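Long-range contact in alcohol dehydrogenase (Aeropyrum pernix, PDB 1H2B), which probably oxidises alcohols with NAD+ as the hydride acceptor, as a zinc-containing dehydrogenase of a hyperthermophilic archaeon: residues K207-V219 with A232-V246. Residues are numbered along the deposited sequence; the frame is centred on the assembly and turned at random. Where two conformers were deposited one is given.
With NAJ (nicotinamide-adenine-dinucleotide (acidic form)), chain I.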
loop_
_atom_site.group_PDB
_atom_site.type_symbol
_atom_site.label_atom_id
_atom_site.label_comp_id
_atom_site.label_asym_id
_atom_site.label_seq_id
_atom_site.Cartn_x
_atom_site.Cartn_y
_atom_site.Cartn_z
ATOM N N LYS B 207 2.906 -2.714 20.917
ATOM C CA LYS B 207 2.947 -1.399 21.582
ATOM C C LYS B 207 3.906 -0.373 20.973
ATOM O O LYS B 207 3.669 0.845 21.073
ATOM C CB LYS B 207 3.282 -1.589 23.073
ATOM C CG LYS B 207 2.237 -2.373 23.864
ATOM C CD LYS B 207 0.858 -1.711 23.890
ATOM C CE LYS B 207 0.913 -0.347 24.566
ATOM N NZ LYS B 207 -0.452 0.160 24.853
ATOM N N VAL B 208 5.014 -0.853 20.426
ATOM C CA VAL B 208 6.045 -0.057 19.810
ATOM C C VAL B 208 5.628 0.359 18.402
ATOM O O VAL B 208 5.937 1.491 17.958
ATOM C CB VAL B 208 7.384 -0.908 19.706
ATOM C CG1 VAL B 208 8.393 -0.218 18.807
ATOM C CG2 VAL B 208 7.931 -1.156 21.088
ATOM N N MET B 209 4.941 -0.556 17.692
ATOM C CA MET B 209 4.771 -0.419 16.257
ATOM C C MET B 209 3.368 0.037 15.823
ATOM O O MET B 209 3.161 0.397 14.652
ATOM C CB MET B 209 5.141 -1.700 15.542
ATOM C CG MET B 209 6.627 -1.859 15.503
ATOM S SD MET B 209 6.927 -3.510 15.144
ATOM C CE MET B 209 6.447 -3.487 13.421
ATOM N N THR B 210 2.418 0.020 16.754
ATOM C CA THR B 210 1.056 0.459 16.459
ATOM C C THR B 210 0.493 1.252 17.612
ATOM O O THR B 210 0.996 1.155 18.733
ATOM C CB THR B 210 0.113 -0.735 16.226
ATOM O OG1 THR B 210 -0.376 -1.275 17.459
ATOM C CG2 THR B 210 0.804 -1.939 15.501
ATOM N N PRO B 211 -0.555 2.012 17.341
ATOM C CA PRO B 211 -1.322 2.645 18.411
ATOM C C PRO B 211 -2.554 1.850 18.854
ATOM O O PRO B 211 -3.431 2.399 19.548
ATOM C CB PRO B 211 -1.743 3.956 17.743
ATOM C CG PRO B 211 -2.104 3.504 16.372
ATOM C CD PRO B 211 -1.014 2.478 16.016
ATOM N N ALA B 212 -2.641 0.563 18.512
ATOM C CA ALA B 212 -3.822 -0.194 18.828
ATOM C C ALA B 212 -3.921 -0.568 20.292
ATOM O O ALA B 212 -2.899 -0.593 21.003
ATOM C CB ALA B 212 -3.874 -1.455 17.978
ATOM N N THR B 213 -5.156 -0.815 20.717
ATOM C CA THR B 213 -5.450 -1.369 22.055
ATOM C C THR B 213 -5.154 -2.869 21.987
ATOM O O THR B 213 -5.743 -3.560 21.153
ATOM C CB THR B 213 -6.913 -1.108 22.410
ATOM O OG1 THR B 213 -7.102 0.326 22.503
ATOM C CG2 THR B 213 -7.225 -1.629 23.789
ATOM N N VAL B 214 -4.298 -3.342 22.891
ATOM C CA VAL B 214 -3.770 -4.707 22.823
ATOM C C VAL B 214 -4.494 -5.595 23.833
ATOM O O VAL B 214 -4.479 -5.324 25.046
ATOM C CB VAL B 214 -2.276 -4.722 23.103
ATOM C CG1 VAL B 214 -1.760 -6.160 23.105
ATOM C CG2 VAL B 214 -1.550 -3.876 22.040
ATOM N N ILE B 215 -5.154 -6.647 23.347
ATOM C CA ILE B 215 -5.819 -7.636 24.229
ATOM C C ILE B 215 -5.000 -8.944 24.105
ATOM O O ILE B 215 -4.893 -9.501 22.979
ATOM C CB ILE B 215 -7.269 -7.907 23.783
ATOM C CG1 ILE B 215 -8.099 -6.588 23.746
ATOM C CG2 ILE B 215 -7.933 -8.965 24.719
ATOM C CD1 ILE B 215 -9.439 -6.738 23.031
ATOM N N ALA B 216 -4.398 -9.424 25.191
ATOM C CA ALA B 216 -3.539 -10.634 25.092
ATOM C C ALA B 216 -4.297 -11.800 25.695
ATOM O O ALA B 216 -4.891 -11.661 26.805
ATOM C CB ALA B 216 -2.222 -10.451 25.826
ATOM N N LEU B 217 -4.255 -12.954 25.015
ATOM C CA LEU B 217 -4.931 -14.172 25.486
ATOM C C LEU B 217 -3.927 -15.251 25.795
ATOM O O LEU B 217 -2.966 -15.465 25.051
ATOM C CB LEU B 217 -5.840 -14.712 24.368
ATOM C CG LEU B 217 -7.247 -14.078 24.350
ATOM C CD1 LEU B 217 -7.193 -12.600 24.070
ATOM C CD2 LEU B 217 -8.130 -14.739 23.285
ATOM N N ASP B 218 -4.152 -15.947 26.914
ATOM C CA ASP B 218 -3.378 -17.161 27.202
ATOM C C ASP B 218 -4.184 -17.982 28.156
ATOM O O ASP B 218 -5.299 -17.632 28.472
ATOM C CB ASP B 218 -1.989 -16.815 27.762
ATOM C CG ASP B 218 -0.967 -17.860 27.439
ATOM O OD1 ASP B 218 -0.073 -17.635 26.585
ATOM O OD2 ASP B 218 -1.008 -19.016 27.973
ATOM N N VAL B 219 -3.601 -19.092 28.596
ATOM C CA VAL B 219 -4.311 -20.047 29.449
ATOM C C VAL B 219 -3.579 -20.325 30.744
ATOM O O VAL B 219 -3.971 -21.248 31.491
ATOM C CB VAL B 219 -4.542 -21.355 28.690
ATOM C CG1 VAL B 219 -5.582 -21.119 27.546
ATOM C CG2 VAL B 219 -3.193 -21.967 28.151
ATOM N N ALA B 232 0.209 -5.060 27.710
ATOM C CA ALA B 232 -1.125 -5.346 27.193
ATOM C C ALA B 232 -2.138 -4.473 27.919
ATOM O O ALA B 232 -2.049 -4.300 29.159
ATOM C CB ALA B 232 -1.518 -6.848 27.377
ATOM N N ASP B 233 -3.117 -3.960 27.180
ATOM C CA ASP B 233 -4.154 -3.128 27.761
ATOM C C ASP B 233 -5.167 -3.957 28.537
ATOM O O ASP B 233 -5.755 -3.491 29.529
ATOM C CB ASP B 233 -4.819 -2.297 26.668
ATOM C CG ASP B 233 -3.845 -1.358 26.046
ATOM O OD1 ASP B 233 -3.374 -1.567 24.906
ATOM O OD2 ASP B 233 -3.395 -0.390 26.722
ATOM N N HIS B 234 -5.387 -5.184 28.067
ATOM C CA HIS B 234 -6.344 -6.087 28.672
ATOM C C HIS B 234 -5.771 -7.473 28.488
ATOM O O HIS B 234 -5.090 -7.752 27.482
ATOM C CB HIS B 234 -7.724 -6.043 27.989
ATOM C CG HIS B 234 -8.405 -4.728 28.087
ATOM N ND1 HIS B 234 -9.075 -4.313 29.218
ATOM C CD2 HIS B 234 -8.501 -3.711 27.195
ATOM C CE1 HIS B 234 -9.541 -3.094 29.030
ATOM N NE2 HIS B 234 -9.214 -2.710 27.806
ATOM N N VAL B 235 -6.009 -8.341 29.471
ATOM C CA VAL B 235 -5.669 -9.752 29.261
ATOM C C VAL B 235 -6.887 -10.604 29.460
ATOM O O VAL B 235 -7.791 -10.258 30.245
ATOM C CB VAL B 235 -4.500 -10.231 30.159
ATOM C CG1 VAL B 235 -3.272 -9.379 29.891
ATOM C CG2 VAL B 235 -4.882 -10.203 31.663
ATOM N N VAL B 236 -6.885 -11.759 28.794
ATOM C CA VAL B 236 -8.038 -12.641 28.805
ATOM C C VAL B 236 -7.566 -14.082 28.973
ATOM O O VAL B 236 -6.670 -14.561 28.255
ATOM C CB VAL B 236 -8.819 -12.506 27.475
ATOM C CG1 VAL B 236 -9.781 -13.724 27.254
ATOM C CG2 VAL B 236 -9.518 -11.191 27.394
ATOM N N ASP B 237 -8.169 -14.786 29.953
ATOM C CA ASP B 237 -7.889 -16.207 30.152
ATOM C C ASP B 237 -8.764 -16.984 29.190
ATOM O O ASP B 237 -9.999 -16.979 29.305
ATOM C CB ASP B 237 -8.299 -16.553 31.583
ATOM C CG ASP B 237 -8.002 -17.984 31.947
ATOM O OD1 ASP B 237 -7.817 -18.851 31.053
ATOM O OD2 ASP B 237 -7.967 -18.315 33.151
ATOM N N ALA B 238 -8.126 -17.574 28.183
ATOM C CA ALA B 238 -8.866 -18.230 27.109
ATOM C C ALA B 238 -9.342 -19.615 27.470
ATOM O O ALA B 238 -9.889 -20.318 26.618
ATOM C CB ALA B 238 -8.008 -18.261 25.837
ATOM N N ARG B 239 -9.209 -20.021 28.746
ATOM C CA ARG B 239 -9.840 -21.280 29.132
ATOM C C ARG B 239 -11.334 -20.962 29.349
ATOM O O ARG B 239 -12.165 -21.853 29.509
ATOM C CB ARG B 239 -9.226 -21.808 30.438
ATOM C CG ARG B 239 -7.732 -22.066 30.456
ATOM C CD ARG B 239 -7.140 -22.322 31.862
ATOM N NE ARG B 239 -7.469 -21.245 32.815
ATOM C CZ ARG B 239 -7.887 -21.409 34.094
ATOM N NH1 ARG B 239 -7.996 -22.618 34.653
ATOM N NH2 ARG B 239 -8.180 -20.344 34.838
ATOM N N ARG B 240 -11.633 -19.679 29.423
ATOM C CA ARG B 240 -12.908 -19.187 29.899
ATOM C C ARG B 240 -13.651 -18.377 28.822
ATOM O O ARG B 240 -13.900 -17.181 29.010
ATOM C CB ARG B 240 -12.711 -18.354 31.175
ATOM C CG ARG B 240 -12.157 -19.105 32.423
ATOM C CD ARG B 240 -11.989 -18.209 33.649
ATOM N NE ARG B 240 -13.041 -17.182 33.699
ATOM C CZ ARG B 240 -13.064 -16.060 32.955
ATOM N NH1 ARG B 240 -12.076 -15.784 32.108
ATOM N NH2 ARG B 240 -14.071 -15.199 33.067
ATOM N N ASP B 241 -14.114 -19.053 27.777
ATOM C CA ASP B 241 -14.955 -18.393 26.735
ATOM C C ASP B 241 -14.279 -17.149 26.146
ATOM O O ASP B 241 -14.709 -16.010 26.338
ATOM C CB ASP B 241 -16.346 -18.015 27.251
ATOM C CG ASP B 241 -17.383 -17.946 26.116
ATOM O OD1 ASP B 241 -17.013 -17.703 24.917
ATOM O OD2 ASP B 241 -18.600 -18.127 26.321
ATOM N N PRO B 242 -13.170 -17.361 25.457
ATOM C CA PRO B 242 -12.388 -16.215 24.969
ATOM C C PRO B 242 -13.191 -15.318 24.007
ATOM O O PRO B 242 -13.047 -14.092 24.032
ATOM C CB PRO B 242 -11.190 -16.873 24.275
ATOM C CG PRO B 242 -11.661 -18.290 23.947
ATOM C CD PRO B 242 -12.569 -18.664 25.122
ATOM N N VAL B 243 -14.002 -15.917 23.135
ATOM C CA VAL B 243 -14.757 -15.098 22.183
ATOM C C VAL B 243 -15.722 -14.175 22.931
ATOM O O VAL B 243 -15.797 -12.979 22.653
ATOM C CB VAL B 243 -15.520 -15.967 21.133
ATOM C CG1 VAL B 243 -16.404 -15.090 20.246
ATOM C CG2 VAL B 243 -14.512 -16.718 20.256
ATOM N N LYS B 244 -16.477 -14.709 23.885
ATOM C CA LYS B 244 -17.399 -13.846 24.628
ATOM C C LYS B 244 -16.673 -12.709 25.384
ATOM O O LYS B 244 -17.135 -11.540 25.341
ATOM C CB LYS B 244 -18.196 -14.712 25.613
ATOM C CG LYS B 244 -19.192 -13.962 26.469
ATOM C CD LYS B 244 -20.209 -14.948 27.084
ATOM C CE LYS B 244 -20.717 -14.472 28.456
ATOM N NZ LYS B 244 -22.213 -14.501 28.566
ATOM N N GLN B 245 -15.561 -13.033 26.044
ATOM C CA GLN B 245 -14.767 -12.010 26.758
ATOM C C GLN B 245 -14.268 -10.928 25.796
ATOM O O GLN B 245 -14.347 -9.728 26.082
ATOM C CB GLN B 245 -13.591 -12.650 27.528
ATOM C CG GLN B 245 -14.007 -13.491 28.717
ATOM C CD GLN B 245 -12.797 -13.924 29.494
ATOM O OE1 GLN B 245 -12.197 -13.124 30.152
ATOM N NE2 GLN B 245 -12.397 -15.164 29.305
ATOM N N VAL B 246 -13.736 -11.333 24.634
ATOM C CA VAL B 246 -13.294 -10.346 23.633
ATOM C C VAL B 246 -14.453 -9.527 23.051
ATOM O O VAL B 246 -14.302 -8.298 22.862
ATOM C CB VAL B 246 -12.398 -11.000 22.547
ATOM C CG1 VAL B 246 -12.169 -10.082 21.309
ATOM C CG2 VAL B 246 -11.080 -11.463 23.128
HETATM P PA NAJ I . 5.159 -21.495 22.958
HETATM O O1A NAJ I . 4.928 -22.915 23.393
HETATM O O2A NAJ I . 6.293 -20.682 23.606
HETATM O O5B NAJ I . 3.887 -20.568 23.229
HETATM C C5B NAJ I . 2.544 -21.028 23.022
HETATM C C4B NAJ I . 1.712 -20.175 23.964
HETATM O O4B NAJ I . 0.329 -20.441 23.654
HETATM C C3B NAJ I . 1.962 -20.464 25.444
HETATM O O3B NAJ I . 2.168 -19.257 26.196
HETATM C C2B NAJ I . 0.660 -21.177 25.778
HETATM O O2B NAJ I . 0.301 -21.117 27.167
HETATM C C1B NAJ I . -0.380 -20.487 24.885
HETATM N N9A NAJ I . -1.608 -21.249 24.661
HETATM C C8A NAJ I . -1.817 -22.633 24.575
HETATM N N7A NAJ I . -3.132 -22.872 24.319
HETATM C C5A NAJ I . -3.764 -21.664 24.251
HETATM C C6A NAJ I . -5.066 -21.291 24.025
HETATM N N6A NAJ I . -6.059 -22.174 23.854
HETATM N N1A NAJ I . -5.360 -19.954 23.951
HETATM C C2A NAJ I . -4.406 -18.975 24.168
HETATM N N3A NAJ I . -3.133 -19.355 24.415
HETATM C C4A NAJ I . -2.823 -20.677 24.460
HETATM O O3 NAJ I . 5.320 -21.544 21.378
HETATM P PN NAJ I . 6.224 -20.618 20.413
HETATM O O1N NAJ I . 7.568 -21.171 20.298
HETATM O O2N NAJ I . 6.041 -19.201 20.784
HETATM O O5D NAJ I . 5.524 -20.959 19.008
HETATM C C5D NAJ I . 4.186 -20.512 18.804
HETATM C C4D NAJ I . 3.625 -21.170 17.553
HETATM O O4D NAJ I . 4.256 -20.558 16.414
HETATM C C3D NAJ I . 3.947 -22.659 17.433
HETATM O O3D NAJ I . 2.908 -23.278 16.654
HETATM C C2D NAJ I . 5.253 -22.663 16.626
HETATM O O2D NAJ I . 5.545 -23.861 15.963
HETATM C C1D NAJ I . 4.900 -21.538 15.636
HETATM N N1N NAJ I . 5.982 -20.915 14.874
HETATM C C2N NAJ I . 5.631 -20.366 13.676
HETATM C C3N NAJ I . 6.581 -19.699 12.922
HETATM C C7N NAJ I . 6.203 -19.156 11.583
HETATM O O7N NAJ I . 7.213 -18.605 10.889
HETATM N N7N NAJ I . 4.964 -19.117 11.082
HETATM C C4N NAJ I . 7.934 -19.537 13.369
HETATM C C5N NAJ I . 8.179 -19.976 14.701
HETATM C C6N NAJ I . 7.227 -20.680 15.414
HETATM O O HOH W 1 -2.592 0.663 23.655
HETATM O O HOH W 2 -0.604 -0.346 27.481
#
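L217 lies alongside V236, the two pointing the same way, with CD1 of L217 3.8 Å from CB of V236. From there the leucine fans out against the start of helix 242-249: CD2 meets P242 CB and CD1 meets V246 CG2, both crossing at about a right angle. I215 extends this packed face; its CG2, anti to the backbone N, lands 3.8 Å from V236 CG2. Between the parallel strands the backbone ladder runs from V214 O, shared by D233 N and H234 N, to A238 N, which reaches D218 O at 2.8 Å.

The other end is wetter. D233 OD1 takes V214 N on its anti lone pair, a nearly straight bond of 2.8 Å (175°), whereas K207 NZ stands 3.4 Å from the same OD1, a weak salt bridge, with one water bridging the amine to OD2 and a second one sitting beside it. The ring of H234 turns its edge to T213 CG2.

Past the strand ends, V219 rests on the aliphatic part of R239, CB to CG 3.7 Å. That arginine is held side-on by D237, NH2 on OD2 at 2.6 Å and NE shared by both oxygens, while R239 N closes an Asx turn on OD1. With an alanine in place of D237, the guanidinium would probably lose its charge partner and be free to turn, and the R239 amide would lose its turn partner.

V219 CG1 and A238 CB line the adenine, and the carboxylate of D218, its CG anti to the backbone N (chi1 -151°), takes NAJ O3B on OD1 and O2B on OD2. An acidic residue ending the second strand and gripping both hydroxyls of the adenosine ribose is the hallmark of an NAD-binding Rossmann fold, here with 234-237 as an edge strand, within this chain, of its parallel sheet.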